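Local coordinates for protein migration inhibitory factor (Trichinella spiralis, PDB 1HFO) that belongs to the macrophage migration inhibitory factor family, small alpha/beta proteins that assemble as trimers, at residues T12-P15 / S16-S20. Sequence-based numbering, arbitrary orientation.
Sequences TDVP and SDFLS
Pro15 and Phe18 are joined by a backbone bond that closes a type I beta turn: Phe18 N donates to Pro15 O over 3.1 Å, with an N-H...O angle of 150°. The donor stands well above the carbonyl plane, 60° out of it. Water 1 gives a second proton to Pro15 O (3.0 Å) and accepts one from Leu19 N at 3.2 Å, so a single carbonyl serves the first amides of helix 18-30, one directly and the other through solvent.

The apolar contacts gather round Phe18 CB. With chi1 at 178°, Val14 swings CG1 away from its own amide nitrogen and onto Phe18 CB (3.5 Å), and the methyl comes obliquely to the base of the ring, 3.7 Å from Phe18 CG. Pro15 adds looser contact, its CG 4.0 Å from Phe18 CB. The buried Phe18 ring continues inward to Ile41 and to Leu83 and Leu87 of helix 69-87, while Val14 also packs on Gln46 of a second subunit.

Asp17 occupies the N-cap position, yet its side chain bends back across the proline ring at a slant, with OD1 3.4 Å from Pro15 CB, and makes no capping bond.

Here a type I turn from Pro15 to Phe18 ends the loop after strand 2-7 and leads into helix 18-30, in the alpha/beta fold of the MIF family.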
# COMPACT_ATOMS: atom_id res chain seq x y z
N THR A 12 -16.02 -8.01 11.36
CA THR A 12 -16.83 -9.13 11.79
C THR A 12 -17.45 -9.86 10.59
O THR A 12 -18.06 -10.92 10.74
CB THR A 12 -17.91 -8.65 12.78
OG1 THR A 12 -18.47 -9.78 13.45
CG2 THR A 12 -18.98 -7.87 12.06
N ASP A 13 -17.27 -9.30 9.40
CA ASP A 13 -17.81 -9.93 8.20
C ASP A 13 -16.75 -10.70 7.42
O ASP A 13 -17.00 -11.21 6.33
CB ASP A 13 -18.52 -8.89 7.33
CG ASP A 13 -19.91 -8.55 7.87
OD1 ASP A 13 -20.40 -9.24 8.80
OD2 ASP A 13 -20.53 -7.60 7.36
N VAL A 14 -15.55 -10.76 7.98
CA VAL A 14 -14.45 -11.52 7.37
C VAL A 14 -14.54 -12.87 8.11
O VAL A 14 -14.39 -12.93 9.33
CB VAL A 14 -13.07 -10.88 7.65
CG1 VAL A 14 -11.97 -11.76 7.05
CG2 VAL A 14 -12.99 -9.50 7.04
N PRO A 15 -14.80 -13.94 7.38
CA PRO A 15 -14.91 -15.25 8.03
C PRO A 15 -13.60 -15.71 8.69
O PRO A 15 -12.52 -15.27 8.30
CB PRO A 15 -15.35 -16.16 6.90
CG PRO A 15 -14.69 -15.53 5.70
CD PRO A 15 -14.94 -14.06 5.92
N SER A 16 -13.72 -16.61 9.67
CA SER A 16 -12.58 -17.15 10.39
C SER A 16 -11.60 -17.89 9.47
O SER A 16 -10.41 -17.98 9.79
CB SER A 16 -13.06 -18.09 11.49
OG SER A 16 -13.71 -19.21 10.93
N ASP A 17 -12.08 -18.42 8.35
CA ASP A 17 -11.20 -19.13 7.41
C ASP A 17 -10.78 -18.28 6.22
O ASP A 17 -10.41 -18.81 5.18
CB ASP A 17 -11.86 -20.40 6.87
CG ASP A 17 -13.22 -20.15 6.24
OD1 ASP A 17 -13.61 -18.97 6.07
OD2 ASP A 17 -13.89 -21.13 5.89
N PHE A 18 -10.83 -16.97 6.37
CA PHE A 18 -10.42 -16.13 5.25
C PHE A 18 -8.90 -16.20 5.00
O PHE A 18 -8.47 -16.39 3.86
CB PHE A 18 -10.81 -14.68 5.50
CG PHE A 18 -10.38 -13.76 4.40
CD1 PHE A 18 -11.03 -13.78 3.17
CD2 PHE A 18 -9.27 -12.94 4.55
CE1 PHE A 18 -10.59 -13.02 2.10
CE2 PHE A 18 -8.80 -12.15 3.47
CZ PHE A 18 -9.47 -12.20 2.24
N LEU A 19 -8.11 -16.05 6.05
CA LEU A 19 -6.66 -16.06 5.91
C LEU A 19 -6.17 -17.42 5.43
O LEU A 19 -5.33 -17.51 4.55
CB LEU A 19 -5.99 -15.68 7.23
CG LEU A 19 -6.31 -14.25 7.69
CD1 LEU A 19 -5.76 -14.00 9.07
CD2 LEU A 19 -5.74 -13.26 6.67
N SER A 20 -6.72 -18.49 5.99
CA SER A 20 -6.29 -19.80 5.53
C SER A 20 -6.66 -20.07 4.07
O SER A 20 -5.82 -20.49 3.28
CB SER A 20 -6.87 -20.91 6.43
OG SER A 20 -8.29 -20.95 6.35
O HOH W 1 -9.55 -15.11 8.70